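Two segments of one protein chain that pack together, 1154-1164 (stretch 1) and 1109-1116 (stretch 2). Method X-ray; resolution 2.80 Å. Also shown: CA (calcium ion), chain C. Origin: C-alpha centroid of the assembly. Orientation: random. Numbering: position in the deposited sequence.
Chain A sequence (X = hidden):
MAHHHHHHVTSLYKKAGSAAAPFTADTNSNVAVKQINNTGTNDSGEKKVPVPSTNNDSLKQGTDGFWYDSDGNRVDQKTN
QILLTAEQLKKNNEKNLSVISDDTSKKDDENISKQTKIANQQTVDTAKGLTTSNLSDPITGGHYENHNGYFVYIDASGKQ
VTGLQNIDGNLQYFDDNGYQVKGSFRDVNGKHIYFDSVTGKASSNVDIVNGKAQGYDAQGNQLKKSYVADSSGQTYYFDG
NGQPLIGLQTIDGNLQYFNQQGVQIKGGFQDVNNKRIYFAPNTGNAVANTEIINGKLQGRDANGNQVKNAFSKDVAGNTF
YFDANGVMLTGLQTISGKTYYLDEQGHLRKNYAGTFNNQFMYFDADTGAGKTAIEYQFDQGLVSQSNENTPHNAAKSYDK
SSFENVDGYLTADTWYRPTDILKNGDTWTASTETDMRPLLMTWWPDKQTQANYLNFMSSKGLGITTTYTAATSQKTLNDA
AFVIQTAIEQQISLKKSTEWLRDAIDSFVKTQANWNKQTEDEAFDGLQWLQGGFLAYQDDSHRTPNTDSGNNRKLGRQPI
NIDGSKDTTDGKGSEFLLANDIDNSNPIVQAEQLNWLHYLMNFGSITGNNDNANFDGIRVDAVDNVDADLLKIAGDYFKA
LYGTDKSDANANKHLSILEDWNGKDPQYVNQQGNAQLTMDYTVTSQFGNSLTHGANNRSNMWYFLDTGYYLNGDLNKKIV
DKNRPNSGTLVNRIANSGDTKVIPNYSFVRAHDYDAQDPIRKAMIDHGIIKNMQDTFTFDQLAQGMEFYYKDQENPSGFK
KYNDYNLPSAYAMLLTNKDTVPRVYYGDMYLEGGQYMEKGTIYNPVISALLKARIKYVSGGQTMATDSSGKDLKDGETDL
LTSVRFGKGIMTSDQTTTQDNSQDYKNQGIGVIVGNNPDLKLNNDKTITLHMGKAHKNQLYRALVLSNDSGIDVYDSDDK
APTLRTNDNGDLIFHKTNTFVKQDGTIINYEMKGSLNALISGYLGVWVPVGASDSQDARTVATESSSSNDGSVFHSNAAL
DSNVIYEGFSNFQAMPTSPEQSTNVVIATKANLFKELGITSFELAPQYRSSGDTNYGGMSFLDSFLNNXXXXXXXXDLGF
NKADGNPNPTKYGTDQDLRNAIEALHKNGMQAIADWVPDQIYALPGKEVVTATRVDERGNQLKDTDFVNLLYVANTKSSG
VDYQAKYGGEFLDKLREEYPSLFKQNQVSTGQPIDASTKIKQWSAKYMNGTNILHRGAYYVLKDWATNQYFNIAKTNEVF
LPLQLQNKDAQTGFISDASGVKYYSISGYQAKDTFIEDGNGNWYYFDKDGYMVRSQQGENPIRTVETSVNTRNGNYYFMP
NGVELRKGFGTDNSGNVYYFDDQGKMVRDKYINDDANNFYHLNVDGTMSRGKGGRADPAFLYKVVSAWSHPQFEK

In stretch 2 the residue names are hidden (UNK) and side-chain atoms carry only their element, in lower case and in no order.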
ATOM      1  N   ALA A1154     -19.569 -11.527  14.363  1.00 42.87           N
ATOM      2  CA  ALA A1154     -19.323 -10.093  14.424  1.00 44.38           C
ATOM      3  C   ALA A1154     -17.896  -9.796  14.012  1.00 43.02           C
ATOM      4  O   ALA A1154     -16.985 -10.437  14.499  1.00 41.60           O
ATOM      5  CB  ALA A1154     -19.544  -9.603  15.851  1.00 46.18           C
ATOM      6  N   ASP A1155     -17.695  -8.825  13.130  1.00 46.56           N
ATOM      7  CA  ASP A1155     -16.339  -8.389  12.773  1.00 46.63           C
ATOM      8  C   ASP A1155     -15.828  -7.433  13.853  1.00 45.45           C
ATOM      9  O   ASP A1155     -16.312  -6.321  13.983  1.00 46.10           O
ATOM     10  CB  ASP A1155     -16.305  -7.712  11.391  1.00 48.20           C
ATOM     11  CG  ASP A1155     -15.074  -8.098  10.576  1.00 51.30           C
ATOM     12  OD1 ASP A1155     -13.998  -8.260  11.153  1.00 54.75           O
ATOM     13  OD2 ASP A1155     -15.172  -8.250   9.350  1.00 57.65           O
ATOM     14  N   TRP A1156     -14.866  -7.894  14.640  1.00 43.82           N
ATOM     15  CA  TRP A1156     -14.267  -7.098  15.721  1.00 43.69           C
ATOM     16  C   TRP A1156     -13.036  -6.365  15.166  1.00 44.14           C
ATOM     17  O   TRP A1156     -12.033  -6.994  14.774  1.00 42.24           O
ATOM     18  CB  TRP A1156     -13.863  -8.036  16.855  1.00 42.97           C
ATOM     19  CG  TRP A1156     -13.597  -7.432  18.173  1.00 43.45           C
ATOM     20  CD1 TRP A1156     -14.333  -6.477  18.797  1.00 44.83           C
ATOM     21  CD2 TRP A1156     -12.543  -7.792  19.090  1.00 41.86           C
ATOM     22  NE1 TRP A1156     -13.799  -6.202  20.040  1.00 45.27           N
ATOM     23  CE2 TRP A1156     -12.704  -7.002  20.242  1.00 42.85           C
ATOM     24  CE3 TRP A1156     -11.496  -8.710  19.051  1.00 40.73           C
ATOM     25  CZ2 TRP A1156     -11.857  -7.107  21.348  1.00 42.85           C
ATOM     26  CZ3 TRP A1156     -10.644  -8.812  20.165  1.00 40.93           C
ATOM     27  CH2 TRP A1156     -10.831  -8.015  21.287  1.00 41.03           C
ATOM     28  N   VAL A1157     -13.122  -5.037  15.140  1.00 43.65           N
ATOM     29  CA  VAL A1157     -12.154  -4.188  14.444  1.00 41.77           C
ATOM     30  C   VAL A1157     -11.470  -3.217  15.396  1.00 37.33           C
ATOM     31  O   VAL A1157     -11.713  -2.040  15.350  1.00 40.77           O
ATOM     32  CB  VAL A1157     -12.853  -3.427  13.293  1.00 41.46           C
ATOM     33  CG1 VAL A1157     -11.848  -2.612  12.495  1.00 44.30           C
ATOM     34  CG2 VAL A1157     -13.551  -4.415  12.378  1.00 40.38           C
ATOM     35  N   PRO A1158     -10.581  -3.713  16.249  1.00 36.76           N
ATOM     36  CA  PRO A1158      -9.952  -2.876  17.262  1.00 37.41           C
ATOM     37  C   PRO A1158      -8.761  -2.008  16.827  1.00 38.49           C
ATOM     38  O   PRO A1158      -8.344  -1.147  17.608  1.00 39.44           O
ATOM     39  CB  PRO A1158      -9.487  -3.907  18.296  1.00 36.95           C
ATOM     40  CG  PRO A1158      -9.180  -5.106  17.494  1.00 36.37           C
ATOM     41  CD  PRO A1158     -10.216  -5.129  16.416  1.00 36.72           C
ATOM     42  N   ASP A1159      -8.209  -2.216  15.628  1.00 40.77           N
ATOM     43  CA  ASP A1159      -6.980  -1.522  15.225  1.00 41.93           C
ATOM     44  C   ASP A1159      -7.140  -0.013  15.012  1.00 45.49           C
ATOM     45  O   ASP A1159      -6.239   0.750  15.360  1.00 52.62           O
ATOM     46  CB  ASP A1159      -6.371  -2.137  13.975  1.00 41.06           C
ATOM     47  CG  ASP A1159      -5.083  -1.426  13.537  1.00 42.08           C
ATOM     48  OD1 ASP A1159      -4.080  -1.443  14.266  1.00 45.19           O
ATOM     49  OD2 ASP A1159      -5.087  -0.805  12.454  1.00 41.57           O
ATOM     50  N   GLN A1160      -8.247   0.439  14.427  1.00 44.62           N
ATOM     51  CA  GLN A1160      -8.361   1.858  14.081  1.00 44.86           C
ATOM     52  C   GLN A1160      -9.770   2.421  14.075  1.00 44.21           C
ATOM     53  O   GLN A1160     -10.751   1.692  14.174  1.00 49.76           O
ATOM     54  CB  GLN A1160      -7.670   2.154  12.721  1.00 45.62           C
ATOM     55  CG  GLN A1160      -8.441   1.757  11.472  1.00 47.84           C
ATOM     56  CD  GLN A1160      -8.511   0.256  11.242  1.00 51.03           C
ATOM     57  OE1 GLN A1160      -7.499  -0.445  11.383  1.00 51.00           O
ATOM     58  NE2 GLN A1160      -9.689  -0.247  10.861  1.00 49.37           N
ATOM     59  N   ILE A1161      -9.841   3.741  13.926  1.00 41.79           N
ATOM     60  CA  ILE A1161     -11.088   4.467  13.832  1.00 42.38           C
ATOM     61  C   ILE A1161     -10.829   5.675  12.923  1.00 41.64           C
ATOM     62  O   ILE A1161      -9.721   6.193  12.909  1.00 44.73           O
ATOM     63  CB  ILE A1161     -11.574   4.848  15.247  1.00 44.04           C
ATOM     64  CG1 ILE A1161     -12.981   5.447  15.217  1.00 45.50           C
ATOM     65  CG2 ILE A1161     -10.598   5.789  15.930  1.00 42.61           C
ATOM     66  CD1 ILE A1161     -13.599   5.552  16.592  1.00 48.04           C
ATOM     67  N   TYR A1162     -11.827   6.097  12.148  1.00 40.66           N
ATOM     68  CA  TYR A1162     -11.647   7.164  11.151  1.00 43.37           C
ATOM     69  C   TYR A1162     -12.332   8.472  11.506  1.00 45.13           C
ATOM     70  O   TYR A1162     -13.238   8.508  12.313  1.00 47.44           O
ATOM     71  CB  TYR A1162     -12.222   6.739   9.800  1.00 41.53           C
ATOM     72  CG  TYR A1162     -11.424   5.736   8.990  1.00 41.97           C
ATOM     73  CD1 TYR A1162     -11.228   4.433   9.436  1.00 41.37           C
ATOM     74  CD2 TYR A1162     -10.937   6.074   7.728  1.00 42.69           C
ATOM     75  CE1 TYR A1162     -10.562   3.503   8.656  1.00 41.97           C
ATOM     76  CE2 TYR A1162     -10.253   5.157   6.951  1.00 43.36           C
ATOM     77  CZ  TYR A1162     -10.076   3.871   7.412  1.00 43.22           C
ATOM     78  OH  TYR A1162      -9.432   2.962   6.599  1.00 45.55           O
ATOM     79  N   ALA A1163     -11.897   9.542  10.855  1.00 48.66           N
ATOM     80  CA  ALA A1163     -12.621  10.807  10.817  1.00 50.23           C
ATOM     81  C   ALA A1163     -13.186  11.262  12.164  1.00 53.33           C
ATOM     82  O   ALA A1163     -14.416  11.353  12.341  1.00 57.59           O
ATOM     83  CB  ALA A1163     -13.717  10.718   9.786  1.00 53.76           C
ATOM     84  N   LEU A1164     -12.282  11.554  13.100  1.00 52.62           N
ATOM     85  CA  LEU A1164     -12.639  12.120  14.400  1.00 51.44           C
ATOM     86  C   LEU A1164     -12.681  13.655  14.264  1.00 54.21           C
ATOM     87  O   LEU A1164     -11.741  14.239  13.759  1.00 54.72           O
ATOM     88  CB  LEU A1164     -11.609  11.697  15.437  1.00 48.05           C
ATOM     89  CG  LEU A1164     -11.462  10.176  15.575  1.00 47.38           C
ATOM     90  CD1 LEU A1164     -10.122   9.792  16.161  1.00 45.84           C
ATOM     91  CD2 LEU A1164     -12.569   9.574  16.415  1.00 50.28           C
ATOM     92  N   UNK A1109     -17.907  -0.553   5.964  1.00 46.03           N
ATOM     93  CA  UNK A1109     -18.018  -0.773   7.416  1.00 45.14           C
ATOM     94  C   UNK A1109     -16.707  -0.958   8.139  1.00 42.94           C
ATOM     95  O   UNK A1109     -16.674  -0.873   9.360  1.00 39.36           O
ATOM     96  N   UNK A1110     -15.628  -1.217   7.391  1.00 44.12           N
ATOM     97  CA  UNK A1110     -14.291  -1.293   7.984  1.00 45.55           C
ATOM     98  C   UNK A1110     -13.736   0.059   8.402  1.00 46.65           C
ATOM     99  O   UNK A1110     -12.833   0.106   9.227  1.00 48.38           O
ATOM    100  c   UNK A1110     -14.206  -5.540   6.078  1.00 48.24           C
ATOM    101  o   UNK A1110     -14.020  -7.606   7.210  1.00 53.25           O
ATOM    102  c   UNK A1110     -13.300  -1.999   7.057  1.00 46.43           C
ATOM    103  c   UNK A1110     -13.268  -5.598   8.267  1.00 47.84           C
ATOM    104  c   UNK A1110     -14.035  -4.171   6.030  1.00 47.68           C
ATOM    105  c   UNK A1110     -13.465  -3.494   7.088  1.00 47.48           C
ATOM    106  c   UNK A1110     -13.097  -4.228   8.215  1.00 48.32           C
ATOM    107  c   UNK A1110     -13.824  -6.246   7.188  1.00 48.29           C
ATOM    108  N   UNK A1111     -14.279   1.147   7.850  1.00 47.21           N
ATOM    109  CA  UNK A1111     -13.873   2.500   8.234  1.00 46.19           C
ATOM    110  C   UNK A1111     -15.059   3.193   8.876  1.00 45.65           C
ATOM    111  O   UNK A1111     -16.043   3.467   8.218  1.00 46.69           O
ATOM    112  c   UNK A1111     -13.387   3.275   7.017  1.00 46.43           C
ATOM    113  N   UNK A1112     -14.937   3.506  10.156  1.00 43.56           N
ATOM    114  CA  UNK A1112     -16.043   4.030  10.912  1.00 44.66           C
ATOM    115  C   UNK A1112     -15.627   5.127  11.878  1.00 47.02           C
ATOM    116  O   UNK A1112     -14.501   5.176  12.328  1.00 44.94           O
ATOM    117  c   UNK A1112     -16.710   2.904  11.710  1.00 46.15           C
ATOM    118  c   UNK A1112     -15.234   2.319  13.652  1.00 41.45           C
ATOM    119  c   UNK A1112     -14.333   1.497  14.283  1.00 40.79           C
ATOM    120  c   UNK A1112     -13.945   0.307  13.683  1.00 42.17           C
ATOM    121  c   UNK A1112     -15.740   1.989  12.404  1.00 43.47           C
ATOM    122  c   UNK A1112     -15.353   0.796  11.808  1.00 42.49           C
ATOM    123  c   UNK A1112     -14.457  -0.047  12.436  1.00 42.19           C
ATOM    124  N   UNK A1113     -16.579   6.000  12.192  1.00 53.48           N
ATOM    125  CA  UNK A1113     -16.417   7.053  13.193  1.00 59.54           C
ATOM    126  C   UNK A1113     -16.886   6.606  14.580  1.00 56.91           C
ATOM    127  O   UNK A1113     -16.243   6.912  15.571  1.00 59.01           O
ATOM    128  o   UNK A1113     -18.576   7.851  12.426  1.00 67.50           O
ATOM    129  c   UNK A1113     -17.255   8.287  12.806  1.00 63.33           C
ATOM    130  c   UNK A1113     -16.578   9.040  11.649  1.00 60.83           C
ATOM    131  N   UNK A1114     -17.995   5.877  14.624  1.00 55.66           N
ATOM    132  CA  UNK A1114     -18.637   5.450  15.866  1.00 51.30           C
ATOM    133  C   UNK A1114     -18.688   3.929  15.926  1.00 51.30           C
ATOM    134  O   UNK A1114     -19.344   3.278  15.107  1.00 50.70           O
ATOM    135  o   UNK A1114     -20.202   5.168  18.148  1.00 51.31           O
ATOM    136  c   UNK A1114     -20.684   5.938  17.288  1.00 50.71           C
ATOM    137  c   UNK A1114     -20.047   6.020  15.914  1.00 50.47           C
ATOM    138  o   UNK A1114     -21.650   6.678  17.524  1.00 49.80           O
ATOM    139  N   UNK A1115     -17.981   3.347  16.886  1.00 51.07           N
ATOM    140  CA  UNK A1115     -17.878   1.880  16.947  1.00 50.00           C
ATOM    141  C   UNK A1115     -19.191   1.218  17.370  1.00 53.90           C
ATOM    142  O   UNK A1115     -19.401   0.036  17.090  1.00 61.65           O
ATOM    143  n   UNK A1115     -14.100   0.405  21.794  1.00 60.28           N
ATOM    144  n   UNK A1115     -12.778  -0.169  20.002  1.00 51.94           N
ATOM    145  c   UNK A1115     -15.472   2.151  17.677  1.00 49.46           C
ATOM    146  n   UNK A1115     -14.542   1.283  19.739  1.00 51.19           N
ATOM    147  c   UNK A1115     -16.792   1.454  17.909  1.00 48.29           C
ATOM    148  c   UNK A1115     -14.314   1.442  18.329  1.00 50.13           C
ATOM    149  c   UNK A1115     -13.806   0.502  20.508  1.00 54.30           C
ATOM    150  N   UNK A1116     -20.062   1.957  18.057  1.00 49.03           N
ATOM    151  CA  UNK A1116     -21.270   1.388  18.605  1.00 49.57           C
ATOM    152  C   UNK A1116     -22.530   1.681  17.784  1.00 51.67           C
ATOM    153  O   UNK A1116     -23.596   1.138  18.094  1.00 53.91           O
ATOM    154  c   UNK A1116     -19.879  -0.182  22.765  1.00 52.91           C
ATOM    155  c   UNK A1116     -18.316   1.495  22.068  1.00 50.06           C
ATOM    156  c   UNK A1116     -21.471   1.890  20.018  1.00 51.48           C
ATOM    157  c   UNK A1116     -18.642   0.427  22.874  1.00 51.83           C
ATOM    158  c   UNK A1116     -19.236   1.960  21.150  1.00 49.49           C
ATOM    159  c   UNK A1116     -20.784   0.291  21.835  1.00 51.06           C
ATOM    160  o   UNK A1116     -17.739  -0.056  23.789  1.00 49.42           O
ATOM    161  c   UNK A1116     -20.470   1.361  21.006  1.00 50.29           C
TER
HETATM  162 CA    CA C2000      -2.247  -0.754  15.226  1.00 47.20          CA
HETATM  163  O   HOH W   1     -12.103   1.659  11.424  1.00 46.97           O
HETATM  164  O   HOH W   2     -12.094   0.107  16.715  1.00 42.51           O
HETATM  165  O   HOH W   3      -4.014  -0.625  16.801  1.00 40.78           O

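Position 1109 carries no side-chain atoms, and its phi/psi of 102/-15° would jam a CB against the carbonyl oxygen of the preceding residue; it is Gly 1109, and it hardly meets stretch 1.

At position 1110 one carbon leads to a ring of six carbons bearing an oxygen. That oxygen lies 2.5 Å from OD2 of Asp 1155, while the ring passes beside CG2 of Val 1157. The residue is Tyr 1110. Its OH donates a weak hydrogen bond to Asp 1155 OD2, and its CD1 is 4.2 Å from Val 1157 CG2, so the ring combines a polar tip with an apolar flank.

Position 1111 has a single side-chain carbon, lying over one face of the Tyr 1162 ring, and is therefore Ala 1111. Its CB sits 3.3 Å from the centroid of the Tyr 1162 ring and only 12° off the ring normal, a CH-pi contact over the ring face.

At position 1112 one carbon carries a six-carbon ring without a heteroatom, set among Val 1157, Gln 1160 and Ile 1161. This is Phe 1112. Although its CA-to-CB bond points away, the ring comes back to stretch 1: CE2 is 3.7 Å from Val 1157 CG1, and CD1 is 4.2 Å from Ile 1161 CG1. The carbonyl oxygen of Val 1157 approaches the ring edge.

The CB of position 1113 branches to one oxygen and one carbon, the carbon facing Tyr 1162 and Ala 1163. It is Thr 1113, whose CG2 lies 3.2 Å from Ala 1163 O and 3.8 Å from Ala 1163 CB. The chain turns a corner here.

Position 1114 shows two carbons, the second bearing two oxygens, with nothing of stretch 1 in contact. This is Asp 1114. Its CA-to-CB bond points away, and its OD1 accepts a hydrogen bond from the backbone N of 1116 at 3.2 Å.

Three carbons, a nitrogen and a carbon with two further nitrogens extend from position 1115, passing Ile 1161. This is Arg 1115; its CG lies 4.0 Å from Ile 1161 CD1.

Position 1116, one carbon and an oxygen-bearing six-carbon ring, is out of reach of stretch 1: Tyr 1116.

One backbone hydrogen bond crosses the contact, from Tyr 1162 N to Phe 1112 O, 2.8 Å long and nearly straight at 170°. The Phe 1112 ring packs against Val 1157 and Ile 1161. Water 1 donates to both Tyr 1110 O (2.8 Å) and Gln 1160 O (3.1 Å), bridging the two backbones. Altogether 590 Å² is buried, both sides summed.

Stretch 2 1109-1116: GYAFTDRY
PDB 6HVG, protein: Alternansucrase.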